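PDB 3QP9: type I polyketide synthase PikAII from Streptomyces venezuelae, which takes part in modular polyketide assembly through a C2-type ketoreductase domain, a Rossmann-fold enzyme of the ketoreductase family that probably acts in epimerization of polyketide intermediates. Local coordinates for residues A203-D206 against R207-T210; L111-L114 against A115-E118; A134-T137 against L138-L142; D423-A426 against G427-R430. All coordinates share one frame; numbering follows the deposited sequence.

Overall arrangement
The four contacts are local and come in series along the chain: contact 2, contact 3, contact 1, contact 4. Contacts 1 to 3 belong to the Rossmann-like N-terminal half, probably the structural subdomain of such ketoreductases. Contact 2 ends strand 109-112, and contact 3 lies on the next helix, 130-144, with centres about 11 Å apart; L114 of contact 2 packs on A134, T135 and L138. Contact 1, on helix 202-212, comes later in the chain and touches contact 2 through M208 CE and L111 CD2, their centres about 17 Å apart. Contact 4 lies at the C-terminal part of helix 413-426 and the loop after it, in the KR domain, its nearest atoms about 9 Å from those of contact 2.

Contact 1 (A203-D206 against R207-T210); sequences AALD and RMTT
T209 turns its hydroxyl back on the carbonyl of D206, OG1 to D206 O 2.7 Å, one turn earlier in helix 202-212. The torsion that makes this possible is chi1 65°, which sets OG1 in the crowded position between its own backbone N and carbonyl carbon. The donor comes in tilted from the carbonyl plane, and the same D206 O also receives a weak bond from T210 N at 3.4 Å. The methyl of T209 settles instead beside the preceding carbonyl, CG2 to L205 O 3.4 Å. Next to it M208 leaves the helix with CG anti to its backbone N (chi1 -179°), runs on extended, then bends at the sulfur; CE ends 4.2 Å from L205 CD2, an apolar contact between residues three apart. R207 runs back along the helix as an extended chain, its CG passing 3.7 Å from A203 O and its NH1 reaching no closer than 4.5 Å to the methyl CB of A203. The carboxylate of D206 pairs with R202 in a salt bridge. The helix is the crossover of a beta-alpha-beta unit of Rossmann type: M208 packs on I194 and L196 of strand 190-196, A204 and R207 meet V223 of strand 220-224, and L205 leans on V67 and A70 of the neighbouring helix 65-73.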
loop_
_atom_site.group_PDB
_atom_site.type_symbol
_atom_site.label_atom_id
_atom_site.label_comp_id
_atom_site.label_asym_id
_atom_site.label_seq_id
_atom_site.Cartn_x
_atom_site.Cartn_y
_atom_site.Cartn_z
ATOM N N ALA A 203 -12.238 17.963 17.399
ATOM C CA ALA A 203 -11.014 17.627 18.147
ATOM C C ALA A 203 -9.961 16.915 17.272
ATOM O O ALA A 203 -8.796 17.195 17.405
ATOM C CB ALA A 203 -11.330 16.787 19.406
ATOM N N ALA A 204 -10.366 16.049 16.352
ATOM C CA ALA A 204 -9.424 15.420 15.429
ATOM C C ALA A 204 -8.806 16.479 14.419
ATOM O O ALA A 204 -7.607 16.399 14.073
ATOM C CB ALA A 204 -10.123 14.266 14.667
ATOM N N LEU A 205 -9.596 17.463 13.961
ATOM C CA LEU A 205 -9.076 18.400 12.942
ATOM C C LEU A 205 -8.139 19.411 13.622
ATOM O O LEU A 205 -7.192 19.864 13.036
ATOM C CB LEU A 205 -10.208 19.092 12.163
ATOM C CG LEU A 205 -11.106 18.119 11.346
ATOM C CD1 LEU A 205 -12.419 18.841 11.073
ATOM C CD2 LEU A 205 -10.508 17.626 9.982
ATOM N N ASP A 206 -8.415 19.706 14.897
ATOM C CA ASP A 206 -7.510 20.440 15.753
ATOM C C ASP A 206 -6.148 19.752 15.917
ATOM O O ASP A 206 -5.121 20.422 15.833
ATOM C CB ASP A 206 -8.168 20.714 17.115
ATOM C CG ASP A 206 -9.301 21.824 17.025
ATOM O OD1 ASP A 206 -9.332 22.571 15.993
ATOM O OD2 ASP A 206 -10.150 21.941 17.979
ATOM N N ARG A 207 -6.123 18.435 16.168
ATOM C CA ARG A 207 -4.839 17.761 16.202
ATOM C C ARG A 207 -4.166 17.734 14.858
ATOM O O ARG A 207 -2.928 17.813 14.798
ATOM C CB ARG A 207 -4.950 16.349 16.743
ATOM C CG ARG A 207 -5.303 16.354 18.311
ATOM C CD ARG A 207 -5.494 14.883 18.792
ATOM N NE ARG A 207 -5.679 14.889 20.242
ATOM C CZ ARG A 207 -6.792 14.531 20.867
ATOM N NH1 ARG A 207 -7.854 14.077 20.183
ATOM N NH2 ARG A 207 -6.829 14.613 22.181
ATOM N N MET A 208 -4.933 17.521 13.790
ATOM C CA MET A 208 -4.358 17.732 12.424
ATOM C C MET A 208 -3.514 18.994 12.296
ATOM O O MET A 208 -2.325 18.948 11.835
ATOM C CB MET A 208 -5.401 17.600 11.342
ATOM C CG MET A 208 -4.856 17.792 9.901
ATOM S SD MET A 208 -6.257 18.044 8.787
ATOM C CE MET A 208 -6.823 19.641 9.393
ATOM N N THR A 209 -4.067 20.128 12.752
ATOM C CA THR A 209 -3.328 21.407 12.676
ATOM C C THR A 209 -2.039 21.431 13.504
ATOM O O THR A 209 -1.096 22.009 13.064
ATOM C CB THR A 209 -4.213 22.667 12.955
ATOM O OG1 THR A 209 -4.671 22.628 14.299
ATOM C CG2 THR A 209 -5.416 22.647 12.100
ATOM N N THR A 210 -1.953 20.704 14.645
ATOM C CA THR A 210 -0.668 20.593 15.348
ATOM C C THR A 210 0.361 19.886 14.473
ATOM O O THR A 210 1.576 20.238 14.503
ATOM C CB THR A 210 -0.824 19.826 16.640
ATOM O OG1 THR A 210 -1.724 20.570 17.482
ATOM C CG2 THR A 210 0.572 19.629 17.311
#

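Contact 2 (L111-L114 against A115-E118); sequences LSLL and AWDE
An ST turn followed by a 3-10 turn carries the chain out of strand 109-112, and L113 and W116 meet across it. S112 OG accepts from L114 N at 3.1 Å, the bond that closes the ST turn. In the next turn W116 N donates to L113 O at 3.1 Å and D117 N donates to L114 O; both bonds reach back three residues, as in a 3-10 turn. L113 and W116 then run side by side in the same direction. L113 lays its CD1 methyl over the six-membered ring in a CH-pi contact, 4.2 Å from the centroid and 27° off the normal, while CD2 approaches CZ2 at 3.8 Å. In W116 the chi1 of -61° puts CG beside the backbone N, where it comes 3.5 Å from L113 O. This is the end of a central strand of the Rossmann-like fold, where the chain turns away toward helix 130-144. One water joins the two segments, giving a hydrogen to S112 O and accepting one from A115 N at 2.9 Å. Beyond them, H156 packs edge-to-face with the indole, Q172 of helix 170-185 touches it as well, and D117 OD1 bonds to S119 OG.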
loop_
_atom_site.group_PDB
_atom_site.type_symbol
_atom_site.label_atom_id
_atom_site.label_comp_id
_atom_site.label_asym_id
_atom_site.label_seq_id
_atom_site.Cartn_x
_atom_site.Cartn_y
_atom_site.Cartn_z
ATOM N N LEU A 111 -2.684 21.649 1.658
ATOM C CA LEU A 111 -3.437 20.604 2.320
ATOM C C LEU A 111 -4.349 20.043 1.286
ATOM O O LEU A 111 -5.297 20.707 0.875
ATOM C CB LEU A 111 -4.316 21.162 3.429
ATOM C CG LEU A 111 -4.911 20.029 4.293
ATOM C CD1 LEU A 111 -3.822 19.159 4.852
ATOM C CD2 LEU A 111 -5.732 20.656 5.409
ATOM N N SER A 112 -4.068 18.846 0.837
ATOM C CA SER A 112 -4.950 18.207 -0.166
ATOM C C SER A 112 -6.044 17.402 0.486
ATOM O O SER A 112 -5.745 16.443 1.269
ATOM C CB SER A 112 -4.150 17.297 -1.026
ATOM O OG SER A 112 -4.991 16.624 -1.938
ATOM N N LEU A 113 -7.312 17.744 0.209
ATOM C CA LEU A 113 -8.396 16.803 0.619
ATOM C C LEU A 113 -8.797 15.884 -0.555
ATOM O O LEU A 113 -9.894 15.311 -0.523
ATOM C CB LEU A 113 -9.627 17.583 1.191
ATOM C CG LEU A 113 -9.330 18.608 2.304
ATOM C CD1 LEU A 113 -10.640 19.195 2.890
ATOM C CD2 LEU A 113 -8.512 18.005 3.485
ATOM N N LEU A 114 -7.975 15.787 -1.600
ATOM C CA LEU A 114 -8.405 15.096 -2.858
ATOM C C LEU A 114 -8.683 13.607 -2.674
ATOM O O LEU A 114 -9.492 13.041 -3.389
ATOM C CB LEU A 114 -7.403 15.252 -4.026
ATOM C CG LEU A 114 -7.228 16.700 -4.559
ATOM C CD1 LEU A 114 -6.092 16.755 -5.561
ATOM C CD2 LEU A 114 -8.599 17.194 -5.211
ATOM N N ALA A 115 -8.021 12.991 -1.696
ATOM C CA ALA A 115 -8.213 11.544 -1.467
ATOM C C ALA A 115 -9.659 11.210 -1.044
ATOM O O ALA A 115 -10.103 10.061 -1.224
ATOM C CB ALA A 115 -7.162 11.066 -0.416
ATOM N N TRP A 116 -10.389 12.222 -0.542
ATOM C CA TRP A 116 -11.745 12.003 -0.060
ATOM C C TRP A 116 -12.689 11.687 -1.184
ATOM O O TRP A 116 -13.743 11.126 -0.930
ATOM C CB TRP A 116 -12.320 13.167 0.747
ATOM C CG TRP A 116 -11.531 13.454 1.961
ATOM C CD1 TRP A 116 -10.366 12.838 2.374
ATOM C CD2 TRP A 116 -11.830 14.443 2.921
ATOM N NE1 TRP A 116 -9.925 13.414 3.563
ATOM C CE2 TRP A 116 -10.809 14.409 3.898
ATOM C CE3 TRP A 116 -12.845 15.384 3.037
ATOM C CZ2 TRP A 116 -10.787 15.282 4.961
ATOM C CZ3 TRP A 116 -12.809 16.265 4.099
ATOM C CH2 TRP A 116 -11.825 16.164 5.078
ATOM N N ASP A 117 -12.274 11.988 -2.409
ATOM C CA ASP A 117 -13.052 11.620 -3.547
ATOM C C ASP A 117 -12.877 10.124 -3.877
ATOM O O ASP A 117 -12.019 9.727 -4.650
ATOM C CB ASP A 117 -12.729 12.503 -4.753
ATOM C CG ASP A 117 -13.707 12.271 -5.943
ATOM O OD1 ASP A 117 -14.540 11.333 -5.907
ATOM O OD2 ASP A 117 -13.667 13.074 -6.904
ATOM N N GLU A 118 -13.807 9.333 -3.392
ATOM C CA GLU A 118 -13.801 7.902 -3.666
ATOM C C GLU A 118 -14.564 7.456 -4.892
ATOM O O GLU A 118 -14.736 6.247 -5.129
ATOM C CB GLU A 118 -14.395 7.183 -2.469
ATOM C CG GLU A 118 -13.825 7.672 -1.212
ATOM C CD GLU A 118 -12.676 6.764 -0.751
ATOM O OE1 GLU A 118 -11.709 6.521 -1.567
ATOM O OE2 GLU A 118 -12.820 6.273 0.393
HETATM O O HOH W 1 -6.204 13.940 0.389
#

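Contact 3 (A134-T137 against L138-L142); sequences ATLT and LVQAL
A141 sets its methyl beside the carbonyl of T137, CB to O 3.2 Å, while A141 N donates to the same T137 O at 2.9 Å. Such approaches of side chain to backbone, ordinary in a helix, make up the tightly packed part of the contact. Elsewhere round the helix V139 N donates to T135 O, and CG2, which lies beside the backbone N because chi1 is 167°, comes 3.3 Å from T135 O. On L138, CB touches A134 O and T135 O equally, at 3.6 Å each. Looser is the meeting of L136 and Q140, whose side chains cross obliquely one turn apart; the leucine CD1 stays 4.0 Å from Q140 NE2, a van der Waals approach rather than a bond. Loose here does not mean wet, for both residues are buried. Q140 is extended beyond CG, and its NE2 finds two acceptors elsewhere, the carbonyls of T361 and L358, so the amide ties this helix to a distant part of the chain. T135 and T137 each return their hydroxyl to a carbonyl four residues back, those of G131 and G133. With L138, V139 and L142 resting on L151 of strand 151-156, the turn belongs to the crossover helix 130-144 of a beta-alpha-beta unit, as in Rossmann folds.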
loop_
_atom_site.group_PDB
_atom_site.type_symbol
_atom_site.label_atom_id
_atom_site.label_comp_id
_atom_site.label_asym_id
_atom_site.label_seq_id
_atom_site.Cartn_x
_atom_site.Cartn_y
_atom_site.Cartn_z
ATOM N N ALA A 134 -6.361 12.358 -9.119
ATOM C CA ALA A 134 -6.305 13.786 -8.743
ATOM C C ALA A 134 -5.126 14.117 -7.819
ATOM O O ALA A 134 -4.448 15.110 -8.015
ATOM C CB ALA A 134 -7.577 14.211 -8.107
ATOM N N THR A 135 -4.854 13.262 -6.830
ATOM C CA THR A 135 -3.700 13.487 -5.937
ATOM C C THR A 135 -2.395 13.445 -6.701
ATOM O O THR A 135 -1.461 14.292 -6.485
ATOM C CB THR A 135 -3.618 12.370 -4.897
ATOM O OG1 THR A 135 -4.795 12.430 -4.084
ATOM C CG2 THR A 135 -2.327 12.558 -4.041
ATOM N N LEU A 136 -2.290 12.467 -7.591
ATOM C CA LEU A 136 -1.072 12.413 -8.447
ATOM C C LEU A 136 -0.943 13.705 -9.270
ATOM O O LEU A 136 0.146 14.346 -9.402
ATOM C CB LEU A 136 -1.101 11.198 -9.396
ATOM C CG LEU A 136 0.035 11.280 -10.472
ATOM C CD1 LEU A 136 1.429 11.300 -9.906
ATOM C CD2 LEU A 136 -0.052 10.235 -11.607
ATOM N N THR A 137 -2.088 14.125 -9.781
ATOM C CA THR A 137 -2.098 15.313 -10.652
ATOM C C THR A 137 -1.660 16.546 -9.901
ATOM O O THR A 137 -0.953 17.443 -10.439
ATOM C CB THR A 137 -3.496 15.435 -11.274
ATOM O OG1 THR A 137 -3.668 14.271 -12.081
ATOM C CG2 THR A 137 -3.611 16.696 -12.197
ATOM N N LEU A 138 -2.047 16.601 -8.645
ATOM C CA LEU A 138 -1.708 17.726 -7.786
ATOM C C LEU A 138 -0.218 17.799 -7.475
ATOM O O LEU A 138 0.329 18.881 -7.476
ATOM C CB LEU A 138 -2.562 17.742 -6.519
ATOM C CG LEU A 138 -2.216 18.825 -5.493
ATOM C CD1 LEU A 138 -2.616 20.200 -6.032
ATOM C CD2 LEU A 138 -2.874 18.567 -4.197
ATOM N N VAL A 139 0.437 16.650 -7.281
ATOM C CA VAL A 139 1.871 16.577 -6.963
ATOM C C VAL A 139 2.658 17.142 -8.169
ATOM O O VAL A 139 3.751 17.741 -8.022
ATOM C CB VAL A 139 2.296 15.133 -6.802
ATOM C CG1 VAL A 139 3.816 15.010 -6.801
ATOM C CG2 VAL A 139 1.711 14.530 -5.529
ATOM N N GLN A 140 2.121 16.872 -9.342
ATOM C CA GLN A 140 2.804 17.250 -10.579
ATOM C C GLN A 140 2.604 18.740 -10.826
ATOM O O GLN A 140 3.559 19.451 -11.124
ATOM C CB GLN A 140 2.181 16.492 -11.746
ATOM C CG GLN A 140 2.720 15.111 -11.955
ATOM C CD GLN A 140 1.897 14.267 -12.894
ATOM O OE1 GLN A 140 0.748 14.592 -13.288
ATOM N NE2 GLN A 140 2.498 13.174 -13.291
ATOM N N ALA A 141 1.352 19.179 -10.676
ATOM C CA ALA A 141 0.887 20.528 -10.983
ATOM C C ALA A 141 1.440 21.585 -10.013
ATOM O O ALA A 141 1.722 22.716 -10.419
ATOM C CB ALA A 141 -0.589 20.568 -11.028
ATOM N N LEU A 142 1.580 21.229 -8.723
ATOM C CA LEU A 142 2.341 22.085 -7.775
ATOM C C LEU A 142 3.737 22.514 -8.305
ATOM O O LEU A 142 4.129 23.679 -8.210
ATOM C CB LEU A 142 2.492 21.356 -6.422
ATOM C CG LEU A 142 1.157 21.330 -5.633
ATOM C CD1 LEU A 142 1.261 20.328 -4.461
ATOM C CD2 LEU A 142 0.724 22.721 -5.139
#

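Contact 4 (D423-A426 against G427-R430); sequences DALA and GQHR
The carbonyl oxygen of L425 is gripped by three donors: R430 NH2 at 2.7 Å, R430 NH1 at 3.0 Å and Q428 N at 3.3 Å. It sits near the C-terminal end of helix 413-426 in the Rossmann-fold KR domain, where the chain leaves for strand 435-441. The arginine comes end-on, with both terminal nitrogens on the one atom and the oxygen within 8° of the guanidinium plane. NH2 stands above one side of the carbonyl plane and NH1 is tilted to that same side, while Q428 N approaches from the opposite side. The partial negative charge of carbonyls at a helix's C-terminal end would probably favour the arginine here. R430 spans the distance with a chain extended from CG to NE, and its NE forms a salt bridge with D381, so the guanidinium has a second partner. One step back G427 N donates to A424 O at 3.0 Å, near the end of the helix. A426 packs on V436 and S438 of strand 435-441, and R430 also leans on V436. Q428 lies alongside L425, CG beside its own backbone N (chi1 -74°), and the amide NE2 ends 3.3 Å from the L425 methyl CD2.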
loop_
_atom_site.group_PDB
_atom_site.type_symbol
_atom_site.label_atom_id
_atom_site.label_comp_id
_atom_site.label_asym_id
_atom_site.label_seq_id
_atom_site.Cartn_x
_atom_site.Cartn_y
_atom_site.Cartn_z
ATOM N N ASP A 423 -2.171 -4.274 1.416
ATOM C CA ASP A 423 -1.851 -4.177 2.837
ATOM C C ASP A 423 -3.057 -3.578 3.573
ATOM O O ASP A 423 -3.436 -4.026 4.647
ATOM C CB ASP A 423 -0.614 -3.322 3.103
ATOM C CG ASP A 423 0.618 -3.860 2.499
ATOM O OD1 ASP A 423 1.461 -3.025 2.121
ATOM O OD2 ASP A 423 0.901 -5.113 2.567
ATOM N N ALA A 424 -3.756 -2.646 2.957
ATOM C CA ALA A 424 -4.979 -2.137 3.614
ATOM C C ALA A 424 -6.144 -3.074 3.708
ATOM O O ALA A 424 -6.931 -2.947 4.640
ATOM C CB ALA A 424 -5.492 -0.856 2.904
ATOM N N LEU A 425 -6.388 -3.877 2.662
ATOM C CA LEU A 425 -7.407 -4.966 2.730
ATOM C C LEU A 425 -7.152 -5.778 3.963
ATOM O O LEU A 425 -8.088 -6.143 4.664
ATOM C CB LEU A 425 -7.361 -5.833 1.472
ATOM C CG LEU A 425 -7.964 -5.324 0.155
ATOM C CD1 LEU A 425 -7.780 -6.389 -0.913
ATOM C CD2 LEU A 425 -9.471 -5.010 0.248
ATOM N N ALA A 426 -5.880 -6.075 4.276
ATOM C CA ALA A 426 -5.585 -6.870 5.456
ATOM C C ALA A 426 -5.968 -6.216 6.796
ATOM O O ALA A 426 -6.152 -6.900 7.823
ATOM C CB ALA A 426 -4.144 -7.332 5.437
ATOM N N GLY A 427 -6.076 -4.904 6.814
ATOM C CA GLY A 427 -6.432 -4.199 8.007
ATOM C C GLY A 427 -7.927 -3.890 8.213
ATOM O O GLY A 427 -8.253 -3.208 9.180
ATOM N N GLN A 428 -8.792 -4.333 7.298
ATOM C CA GLN A 428 -10.257 -4.148 7.300
ATOM C C GLN A 428 -10.893 -5.216 8.199
ATOM O O GLN A 428 -10.353 -6.322 8.281
ATOM C CB GLN A 428 -10.812 -4.375 5.903
ATOM C CG GLN A 428 -10.543 -3.276 4.936
ATOM C CD GLN A 428 -11.538 -3.235 3.803
ATOM O OE1 GLN A 428 -12.533 -2.459 3.809
ATOM N NE2 GLN A 428 -11.273 -4.039 2.806
ATOM N N HIS A 429 -12.003 -4.923 8.867
ATOM C CA HIS A 429 -12.662 -5.945 9.681
ATOM C C HIS A 429 -13.406 -6.933 8.760
ATOM O O HIS A 429 -14.090 -6.539 7.788
ATOM C CB HIS A 429 -13.656 -5.256 10.617
ATOM C CG HIS A 429 -14.217 -6.139 11.702
ATOM N ND1 HIS A 429 -14.177 -5.790 13.036
ATOM C CD2 HIS A 429 -14.858 -7.337 11.649
ATOM C CE1 HIS A 429 -14.745 -6.746 13.760
ATOM N NE2 HIS A 429 -15.164 -7.697 12.941
ATOM N N ARG A 430 -13.329 -8.214 9.059
ATOM C CA ARG A 430 -14.201 -9.142 8.318
ATOM C C ARG A 430 -14.912 -10.029 9.247
ATOM O O ARG A 430 -14.293 -10.967 9.771
ATOM C CB ARG A 430 -13.417 -9.988 7.294
ATOM C CG ARG A 430 -13.189 -9.236 5.957
ATOM C CD ARG A 430 -12.238 -9.991 4.980
ATOM N NE ARG A 430 -11.681 -9.009 4.068
ATOM C CZ ARG A 430 -10.706 -8.137 4.395
ATOM N NH1 ARG A 430 -10.112 -8.161 5.620
ATOM N NH2 ARG A 430 -10.290 -7.257 3.476
#